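Local coordinates for glycoside hydrolase family 16 protein (Akkermansia muciniphila, PDB 6T2N) that probably acts as an endo-beta-galactosidase of glycoside hydrolase family 16, cutting O-glycan chains within to start the breakdown of mucin, at residues Asp181-Ile186 and Asp191-Thr196; Arg46-Gly51 and Phe145-Val150; Asn92-Asp97 and Pro291-Ile296. One frame throughout, in Å; residues are numbered along the deposited sequence.

How the contacts relate
The chain has the two-sheet beta-sandwich fold of family 16. Contact 1 lies in the sheet whose signature motif probably supplies the catalytic acids, as in relatives; contacts 2 and 3 reach neighbouring strands of the other sheet, 146-153 and 292-302, where Val-150 CG1 and Ile-296 CG2 are 4.2 Å apart. Contact 1 touches both across the interior: Met-182 CE is 3.6 Å from Leu-148 O, and Leu-183 CD2 is 4.1 Å from Phe-294 CZ. The contact centres are about 22 Å (1 and 2), 19 Å (1 and 3) and 26 Å (2 and 3) apart. Both segments of contact 3 lead straight into calcium ligands, Gly-98 and Asp-297; Glu-59 completes the calcium site.

Contact 1 (Asp181-Ile186 and Asp191-Thr196); sequences DMLENI and DVVYST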
loop_
_atom_site.group_PDB
_atom_site.type_symbol
_atom_site.label_atom_id
_atom_site.label_comp_id
_atom_site.label_asym_id
_atom_site.label_seq_id
_atom_site.Cartn_x
_atom_site.Cartn_y
_atom_site.Cartn_z
ATOM N N ASP A 181 -0.318 -4.446 4.611
ATOM C CA ASP A 181 -1.078 -4.606 3.361
ATOM C C ASP A 181 -2.575 -4.488 3.665
ATOM O O ASP A 181 -3.185 -5.548 4.009
ATOM C CB ASP A 181 -0.751 -5.996 2.802
ATOM C CG ASP A 181 0.757 -6.218 2.563
ATOM O OD1 ASP A 181 1.496 -5.210 2.636
ATOM O OD2 ASP A 181 1.133 -7.364 2.199
ATOM N N MET A 182 -3.161 -3.282 3.581
ATOM C CA MET A 182 -4.619 -3.124 3.880
ATOM C C MET A 182 -5.407 -3.878 2.784
ATOM O O MET A 182 -6.360 -4.659 3.136
ATOM C CB MET A 182 -5.061 -1.659 4.024
ATOM C CG MET A 182 -4.154 -0.830 4.918
ATOM S SD MET A 182 -4.577 0.960 5.090
ATOM C CE MET A 182 -6.380 0.929 5.025
ATOM N N LEU A 183 -4.977 -3.741 1.518
ATOM C CA LEU A 183 -5.589 -4.471 0.378
ATOM C C LEU A 183 -4.529 -5.030 -0.566
ATOM O O LEU A 183 -3.659 -4.260 -1.009
ATOM C CB LEU A 183 -6.513 -3.537 -0.407
ATOM C CG LEU A 183 -6.856 -3.999 -1.827
ATOM C CD1 LEU A 183 -7.750 -5.229 -1.784
ATOM C CD2 LEU A 183 -7.517 -2.880 -2.606
ATOM N N GLU A 184 -4.702 -6.303 -0.911
ATOM C CA GLU A 184 -4.132 -6.922 -2.119
ATOM C C GLU A 184 -5.176 -7.860 -2.705
ATOM O O GLU A 184 -5.859 -8.554 -1.923
ATOM C CB GLU A 184 -2.860 -7.653 -1.748
ATOM C CG GLU A 184 -1.716 -6.723 -1.450
ATOM C CD GLU A 184 -0.530 -7.494 -0.937
ATOM O OE1 GLU A 184 -0.681 -8.280 0.079
ATOM O OE2 GLU A 184 0.497 -7.381 -1.584
ATOM N N ASN A 185 -5.323 -7.838 -4.028
ATOM C CA ASN A 185 -6.373 -8.596 -4.758
ATOM C C ASN A 185 -5.646 -9.267 -5.899
ATOM O O ASN A 185 -4.753 -8.580 -6.387
ATOM C CB ASN A 185 -7.452 -7.627 -5.248
ATOM C CG ASN A 185 -8.549 -8.268 -6.067
ATOM O OD1 ASN A 185 -9.306 -9.116 -5.584
ATOM N ND2 ASN A 185 -8.636 -7.852 -7.320
ATOM N N ILE A 186 -5.970 -10.492 -6.316
ATOM C CA ILE A 186 -5.326 -10.983 -7.574
ATOM C C ILE A 186 -6.355 -11.618 -8.519
ATOM O O ILE A 186 -7.308 -12.246 -8.010
ATOM C CB ILE A 186 -4.129 -11.894 -7.255
ATOM C CG1 ILE A 186 -4.535 -13.077 -6.372
ATOM C CG2 ILE A 186 -2.969 -11.098 -6.629
ATOM C CD1 ILE A 186 -3.525 -14.213 -6.388
ATOM N N ASP A 191 -12.711 -11.791 -6.118
ATOM C CA ASP A 191 -13.653 -11.403 -5.027
ATOM C C ASP A 191 -12.975 -11.514 -3.640
ATOM O O ASP A 191 -13.615 -11.194 -2.622
ATOM C CB ASP A 191 -14.942 -12.232 -5.114
ATOM C CG ASP A 191 -15.863 -11.822 -6.256
ATOM O OD1 ASP A 191 -15.601 -10.746 -6.823
ATOM O OD2 ASP A 191 -16.846 -12.588 -6.563
ATOM N N VAL A 192 -11.718 -11.947 -3.583
ATOM C CA VAL A 192 -10.988 -12.110 -2.301
ATOM C C VAL A 192 -10.084 -10.900 -2.079
ATOM O O VAL A 192 -9.204 -10.620 -2.970
ATOM C CB VAL A 192 -10.164 -13.405 -2.268
ATOM C CG1 VAL A 192 -9.398 -13.517 -0.956
ATOM C CG2 VAL A 192 -11.008 -14.643 -2.512
ATOM N N VAL A 193 -10.262 -10.305 -0.895
ATOM C CA VAL A 193 -9.384 -9.294 -0.234
ATOM C C VAL A 193 -8.428 -10.010 0.729
ATOM O O VAL A 193 -8.942 -10.657 1.702
ATOM C CB VAL A 193 -10.206 -8.270 0.577
ATOM C CG1 VAL A 193 -9.314 -7.245 1.247
ATOM C CG2 VAL A 193 -11.264 -7.556 -0.246
ATOM N N TYR A 194 -7.116 -9.836 0.498
ATOM C CA TYR A 194 -5.988 -10.183 1.390
ATOM C C TYR A 194 -5.526 -8.952 2.153
ATOM O O TYR A 194 -5.146 -7.994 1.510
ATOM C CB TYR A 194 -4.794 -10.657 0.566
ATOM C CG TYR A 194 -4.990 -12.009 -0.065
ATOM C CD1 TYR A 194 -5.629 -12.149 -1.291
ATOM C CD2 TYR A 194 -4.559 -13.164 0.575
ATOM C CE1 TYR A 194 -5.848 -13.398 -1.859
ATOM C CE2 TYR A 194 -4.769 -14.417 0.016
ATOM C CZ TYR A 194 -5.417 -14.541 -1.205
ATOM O OH TYR A 194 -5.616 -15.781 -1.755
ATOM N N SER A 195 -5.515 -8.995 3.482
ATOM C CA SER A 195 -4.782 -8.055 4.375
ATOM C C SER A 195 -3.774 -8.855 5.207
ATOM O O SER A 195 -4.059 -10.046 5.531
ATOM C CB SER A 195 -5.716 -7.300 5.227
ATOM O OG SER A 195 -6.954 -7.130 4.541
ATOM N N THR A 196 -2.579 -8.291 5.380
ATOM C CA THR A 196 -1.337 -9.091 5.551
ATOM C C THR A 196 -0.289 -8.188 6.202
ATOM O O THR A 196 -0.218 -7.021 5.841
ATOM C CB THR A 196 -0.950 -9.809 4.240
ATOM O OG1 THR A 196 -1.926 -10.783 3.844
ATOM C CG2 THR A 196 0.317 -10.622 4.339
#
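Asp-181 and Glu-184 belong to the family 16 signature Glu-x-Asp-x-x-Glu, begun by Glu-179, which holds the catalytic carboxylates in relatives; they pair antiparallel with Thr-196 and Tyr-194 of the next strand. At the first pair Asp-181 N gives a bond of 2.9 Å to Thr-196 O, and Thr-196 N answers to Asp-181 O. At the second, Glu-184 N reaches Tyr-194 O, and Tyr-194 N returns to Glu-184 O at 3.0 Å. Between the pairs the register slips by one residue. This is the classic beta bulge of the family: Met-182 and Leu-183 both face Ile-164 of strand 160-168, and the extra residue brings Asp-181 and Glu-184 to the same face of the sheet. Ser-195 closes the slip with its hydroxyl. OG lies beside the backbone N (chi1 -30°) and donates to Met-182 O at 2.9 Å, arriving 33° out of the carbonyl plane, so the bulged carbonyl is gripped by a side chain. The Tyr-194 ring takes Glu-184 O at its edge, in plane, with CD1 3.7 Å away; its OH bonds to Gln-189. On the other face the side chains of Leu-183 and Val-193 cross at about a right angle, Leu-183 CD1 4.0 Å from Val-193 CG1. The carboxylate of Asp-181 reaches past Thr-196, its OD2 3.8 Å from Thr-196 CB, and bonds to His-198 further along that strand.

Contact 2 (Arg46-Gly51 and Phe145-Val150); sequences RTLPGG and FGRLEV
Leu-48, in an irregular loop, and Arg-147, on strand 146-153, keep their CA atoms 10.5 Å apart, so the backbones do not pair and the gap is bridged by side chains alone. Leu-48 points toward the strand, and a single methyl, CD1, does the touching. The leucine and Glu-149 side chains come from opposite directions, Leu-48 CD1 lying 3.2 Å from Glu-149 OE2; the leucine crosses the Arg-147 side chain at about a right angle, with Arg-147 NE 3.8 Å from Leu-48 CD1. The methyl's approach to the guanidinium is oblique. It thus sits beside the junction of an ion pair formed within the strand. Arg-147 NE donates to Glu-149 OE2 at 2.8 Å, a nearly straight bond (161° at the hydrogen) that uses the anti lone pair of the oxygen and lies almost in the guanidinium plane. The arginine reaches it as a stretched arm: CG stands opposite the backbone N (chi1 171°) and the chain runs extended to NE. Its far end has a second acidic mate, NH1 making a salt bridge to Glu-230 of strand 225-231, which leaves the cation held between two carboxylates. Tyr-302 of strand 292-302 touches both Leu-48 and Glu-149, and Trp-52 lies against Arg-147. Replacing Arg-147 with an alanine would probably leave the carboxylates of Glu-149 and Glu-230 without their shared cation and open a gap beside the Leu-48 methyl. No hydrogen bond crosses from loop to strand. The loop contributes a hydrocarbon group set beside the bonded NE and OE2, which is likely to keep some water from that side and so strengthen an ion pair whose geometry is fixed by strand residues.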
loop_
_atom_site.group_PDB
_atom_site.type_symbol
_atom_site.label_atom_id
_atom_site.label_comp_id
_atom_site.label_asym_id
_atom_site.label_seq_id
_atom_site.Cartn_x
_atom_site.Cartn_y
_atom_site.Cartn_z
ATOM N N ARG A 46 -14.585 15.921 10.217
ATOM C CA ARG A 46 -13.422 16.300 11.058
ATOM C C ARG A 46 -13.421 15.510 12.373
ATOM O O ARG A 46 -12.497 15.784 13.140
ATOM C CB ARG A 46 -13.406 17.810 11.322
ATOM C CG ARG A 46 -13.976 18.615 10.161
ATOM C CD ARG A 46 -13.406 20.017 9.928
ATOM N NE ARG A 46 -13.357 20.424 8.508
ATOM C CZ ARG A 46 -12.537 19.907 7.566
ATOM N NH1 ARG A 46 -11.681 18.935 7.849
ATOM N NH2 ARG A 46 -12.574 20.363 6.328
ATOM N N THR A 47 -14.356 14.570 12.619
ATOM C CA THR A 47 -14.667 14.100 14.005
ATOM C C THR A 47 -14.668 12.571 14.154
ATOM O O THR A 47 -13.709 12.044 14.819
ATOM C CB THR A 47 -15.944 14.775 14.508
ATOM O OG1 THR A 47 -15.395 16.037 14.854
ATOM C CG2 THR A 47 -16.614 14.174 15.723
ATOM N N LEU A 48 -15.708 11.883 13.662
ATOM C CA LEU A 48 -16.011 10.448 13.990
ATOM C C LEU A 48 -16.270 10.289 15.495
ATOM O O LEU A 48 -15.537 10.809 16.344
ATOM C CB LEU A 48 -14.887 9.499 13.537
ATOM C CG LEU A 48 -14.495 9.515 12.050
ATOM C CD1 LEU A 48 -13.901 8.168 11.655
ATOM C CD2 LEU A 48 -15.649 9.886 11.103
ATOM N N PRO A 49 -17.334 9.553 15.892
ATOM C CA PRO A 49 -17.509 9.194 17.295
ATOM C C PRO A 49 -16.317 8.333 17.756
ATOM O O PRO A 49 -15.788 7.567 16.948
ATOM C CB PRO A 49 -18.871 8.473 17.331
ATOM C CG PRO A 49 -19.132 8.023 15.906
ATOM C CD PRO A 49 -18.406 9.020 15.031
ATOM N N GLY A 50 -15.929 8.500 19.026
ATOM C CA GLY A 50 -14.673 7.991 19.597
ATOM C C GLY A 50 -13.687 9.121 19.855
ATOM O O GLY A 50 -12.542 8.810 20.217
ATOM N N GLY A 51 -14.086 10.389 19.663
ATOM C CA GLY A 51 -13.177 11.556 19.735
ATOM C C GLY A 51 -11.944 11.389 18.847
ATOM O O GLY A 51 -10.846 11.837 19.249
ATOM N N PHE A 145 0.326 5.560 14.492
ATOM C CA PHE A 145 -0.902 5.365 15.288
ATOM C C PHE A 145 -1.984 6.240 14.629
ATOM O O PHE A 145 -1.865 7.519 14.395
ATOM C CB PHE A 145 -0.688 5.575 16.813
ATOM C CG PHE A 145 0.477 4.816 17.419
ATOM C CD1 PHE A 145 0.761 3.517 17.020
ATOM C CD2 PHE A 145 1.311 5.420 18.335
ATOM C CE1 PHE A 145 1.875 2.861 17.489
ATOM C CE2 PHE A 145 2.415 4.750 18.826
ATOM C CZ PHE A 145 2.685 3.466 18.411
ATOM N N GLY A 146 -3.076 5.561 14.350
ATOM C CA GLY A 146 -4.360 6.243 14.213
ATOM C C GLY A 146 -5.215 5.370 13.365
ATOM O O GLY A 146 -4.886 4.196 13.232
ATOM N N ARG A 147 -6.242 5.955 12.789
ATOM C CA ARG A 147 -7.182 5.239 11.919
ATOM C C ARG A 147 -7.007 5.834 10.537
ATOM O O ARG A 147 -7.119 7.084 10.409
ATOM C CB ARG A 147 -8.616 5.430 12.411
ATOM C CG ARG A 147 -9.668 4.896 11.452
ATOM C CD ARG A 147 -10.986 5.548 11.747
ATOM N NE ARG A 147 -12.059 4.885 11.032
ATOM C CZ ARG A 147 -12.620 3.746 11.409
ATOM N NH1 ARG A 147 -12.193 3.108 12.484
ATOM N NH2 ARG A 147 -13.594 3.225 10.697
ATOM N N LEU A 148 -6.753 4.956 9.574
ATOM C CA LEU A 148 -6.478 5.307 8.171
ATOM C C LEU A 148 -7.535 4.666 7.305
ATOM O O LEU A 148 -7.588 3.411 7.296
ATOM C CB LEU A 148 -5.112 4.779 7.776
ATOM C CG LEU A 148 -4.696 5.153 6.361
ATOM C CD1 LEU A 148 -4.793 6.670 6.108
ATOM C CD2 LEU A 148 -3.289 4.627 6.131
ATOM N N GLU A 149 -8.336 5.519 6.661
ATOM C CA GLU A 149 -9.531 5.135 5.885
ATOM C C GLU A 149 -9.172 5.335 4.423
ATOM O O GLU A 149 -8.741 6.458 4.080
ATOM C CB GLU A 149 -10.723 6.023 6.222
ATOM C CG GLU A 149 -11.209 5.907 7.644
ATOM C CD GLU A 149 -12.511 6.644 7.896
ATOM O OE1 GLU A 149 -13.033 7.269 6.924
ATOM O OE2 GLU A 149 -13.017 6.564 9.052
ATOM N N VAL A 150 -9.317 4.297 3.607
ATOM C CA VAL A 150 -9.056 4.403 2.151
ATOM C C VAL A 150 -10.226 3.756 1.420
ATOM O O VAL A 150 -10.450 2.531 1.567
ATOM C CB VAL A 150 -7.695 3.816 1.731
ATOM C CG1 VAL A 150 -7.525 3.902 0.209
ATOM C CG2 VAL A 150 -6.537 4.530 2.435
#

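Contact 3 (Asn92-Asp97 and Pro291-Ile296); sequences NMRLED and PVKFLI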
loop_
_atom_site.group_PDB
_atom_site.type_symbol
_atom_site.label_atom_id
_atom_site.label_comp_id
_atom_site.label_asym_id
_atom_site.label_seq_id
_atom_site.Cartn_x
_atom_site.Cartn_y
_atom_site.Cartn_z
ATOM N N ASN A 92 -1.226 7.160 -16.825
ATOM C CA ASN A 92 -1.178 6.234 -15.645
ATOM C C ASN A 92 -1.696 6.877 -14.334
ATOM O O ASN A 92 -2.172 6.117 -13.476
ATOM C CB ASN A 92 0.244 5.702 -15.480
ATOM C CG ASN A 92 0.787 5.057 -16.755
ATOM O OD1 ASN A 92 1.838 5.451 -17.257
ATOM N ND2 ASN A 92 0.105 4.032 -17.269
ATOM N N MET A 93 -1.701 8.217 -14.185
ATOM C CA MET A 93 -1.924 8.952 -12.903
ATOM C C MET A 93 -2.690 10.260 -13.098
ATOM O O MET A 93 -2.125 11.197 -13.698
ATOM C CB MET A 93 -0.567 9.354 -12.332
ATOM C CG MET A 93 -0.350 8.919 -10.910
ATOM S SD MET A 93 1.416 8.930 -10.527
ATOM C CE MET A 93 1.600 10.698 -10.300
ATOM N N ARG A 94 -3.893 10.403 -12.550
ATOM C CA ARG A 94 -4.675 11.662 -12.735
ATOM C C ARG A 94 -5.956 11.616 -11.898
ATOM O O ARG A 94 -6.367 10.489 -11.515
ATOM C CB ARG A 94 -5.090 11.795 -14.198
ATOM C CG ARG A 94 -5.720 10.462 -14.685
ATOM C CD ARG A 94 -6.366 10.768 -16.162
ATOM N NE ARG A 94 -7.181 9.698 -16.713
ATOM C CZ ARG A 94 -6.775 8.513 -17.077
ATOM N NH1 ARG A 94 -5.527 8.297 -17.195
ATOM N NH2 ARG A 94 -7.602 7.651 -17.591
ATOM N N LEU A 95 -6.576 12.791 -11.680
ATOM C CA LEU A 95 -7.865 12.924 -10.961
ATOM C C LEU A 95 -8.944 12.976 -12.022
ATOM O O LEU A 95 -8.811 13.801 -12.885
ATOM C CB LEU A 95 -7.862 14.197 -10.122
ATOM C CG LEU A 95 -6.613 14.399 -9.270
ATOM C CD1 LEU A 95 -6.722 15.660 -8.418
ATOM C CD2 LEU A 95 -6.358 13.160 -8.418
ATOM N N GLU A 96 -9.845 12.005 -12.014
ATOM C CA GLU A 96 -11.105 11.951 -12.783
ATOM C C GLU A 96 -12.201 11.776 -11.733
ATOM O O GLU A 96 -11.943 11.126 -10.699
ATOM C CB GLU A 96 -11.133 10.806 -13.810
ATOM C CG GLU A 96 -10.659 11.145 -15.230
ATOM C CD GLU A 96 -10.639 9.972 -16.219
ATOM O OE1 GLU A 96 -10.394 8.837 -15.801
ATOM O OE2 GLU A 96 -10.867 10.197 -17.435
ATOM N N ASP A 97 -13.365 12.361 -11.981
ATOM C CA ASP A 97 -14.580 12.296 -11.131
ATOM C C ASP A 97 -14.193 12.243 -9.648
ATOM O O ASP A 97 -14.789 11.417 -8.933
ATOM C CB ASP A 97 -15.438 11.091 -11.517
ATOM C CG ASP A 97 -16.054 11.171 -12.908
ATOM O OD1 ASP A 97 -16.723 12.220 -13.267
ATOM O OD2 ASP A 97 -15.905 10.163 -13.619
ATOM N N PRO A 291 -7.058 -0.977 -21.526
ATOM C CA PRO A 291 -6.680 -0.436 -20.227
ATOM C C PRO A 291 -7.649 -0.768 -19.090
ATOM O O PRO A 291 -8.740 -1.232 -19.285
ATOM C CB PRO A 291 -6.704 1.092 -20.446
ATOM C CG PRO A 291 -6.706 1.241 -21.926
ATOM C CD PRO A 291 -7.579 0.088 -22.373
ATOM N N VAL A 292 -7.210 -0.466 -17.888
ATOM C CA VAL A 292 -7.987 -0.779 -16.675
ATOM C C VAL A 292 -7.612 0.334 -15.703
ATOM O O VAL A 292 -6.479 0.912 -15.906
ATOM C CB VAL A 292 -7.630 -2.234 -16.342
ATOM C CG1 VAL A 292 -7.201 -2.469 -14.918
ATOM C CG2 VAL A 292 -8.757 -3.141 -16.757
ATOM N N LYS A 293 -8.549 0.686 -14.806
ATOM C CA LYS A 293 -8.394 1.772 -13.787
ATOM C C LYS A 293 -8.536 1.292 -12.317
ATOM O O LYS A 293 -9.381 0.462 -12.001
ATOM C CB LYS A 293 -9.448 2.837 -14.084
ATOM C CG LYS A 293 -9.296 3.570 -15.396
ATOM C CD LYS A 293 -10.330 4.678 -15.596
ATOM C CE LYS A 293 -10.454 5.097 -17.052
ATOM N NZ LYS A 293 -11.383 6.243 -17.231
ATOM N N PHE A 294 -7.787 1.899 -11.419
ATOM C CA PHE A 294 -7.930 1.720 -9.952
ATOM C C PHE A 294 -8.309 3.109 -9.452
ATOM O O PHE A 294 -7.505 4.066 -9.752
ATOM C CB PHE A 294 -6.632 1.175 -9.320
ATOM C CG PHE A 294 -6.584 0.877 -7.842
ATOM C CD1 PHE A 294 -7.700 0.509 -7.121
ATOM C CD2 PHE A 294 -5.364 0.818 -7.195
ATOM C CE1 PHE A 294 -7.617 0.143 -5.781
ATOM C CE2 PHE A 294 -5.278 0.455 -5.859
ATOM C CZ PHE A 294 -6.416 0.157 -5.147
ATOM N N LEU A 295 -9.492 3.222 -8.829
ATOM C CA LEU A 295 -10.044 4.514 -8.380
ATOM C C LEU A 295 -9.946 4.585 -6.866
ATOM O O LEU A 295 -10.501 3.671 -6.190
ATOM C CB LEU A 295 -11.496 4.595 -8.845
ATOM C CG LEU A 295 -11.670 4.431 -10.351
ATOM C CD1 LEU A 295 -13.116 4.569 -10.747
ATOM C CD2 LEU A 295 -10.808 5.436 -11.104
ATOM N N ILE A 296 -9.287 5.617 -6.339
ATOM C CA ILE A 296 -9.311 5.886 -4.869
ATOM C C ILE A 296 -10.213 7.097 -4.654
ATOM O O ILE A 296 -9.811 8.223 -5.052
ATOM C CB ILE A 296 -7.900 6.130 -4.299
ATOM C CG1 ILE A 296 -7.033 4.883 -4.376
ATOM C CG2 ILE A 296 -7.988 6.647 -2.893
ATOM C CD1 ILE A 296 -6.180 4.843 -5.594
#
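Glu-96 and Lys-293 meet in a surface salt-bridge network on one sheet of the family 16 sandwich, with Arg-94 as the third member. Their strands, 93-96 and 292-302, are not direct neighbours: Glu-96 and Leu-295, the closest pair by CA atoms, are 8.7 Å apart, and only side chains span the distance. Lys-293 stretches its chain fully beyond CG and crosses Glu-96 at about a right angle. Its NZ donates to Glu-96 OE1 at 3.1 Å, approaching on the syn side of the carboxylate and 21° out of its plane. The same oxygen also takes the longer salt bridge from Arg-94 NE, at 3.4 Å, with Glu-96 CD lying in the guanidinium plane at its edge. To reach it, Arg-94 sets CG between its backbone N and carbonyl carbon (chi1 49°) and then runs extended to NE. Two cations thus share one carboxylate oxygen; Arg-94 NH2 lies 3.9 Å from Lys-293 CE, and the carboxylate they share probably offsets the nearness of the two charges. Arg-94 is also held from elsewhere: NH2 makes a salt bridge to Glu-103, and NH1 bonds to the carbonyls of Pro-90 and Lys-91. These bonds probably restrict how its guanidinium can turn. Strand 99-104 runs between strands 93-96 and 292-302, antiparallel to each: Arg-94 pairs through its backbone with Val-101, and Phe-294 with Leu-102, while the side chains of Glu-96 and Lys-293 lean on Val-101 and Glu-103 of this middle strand.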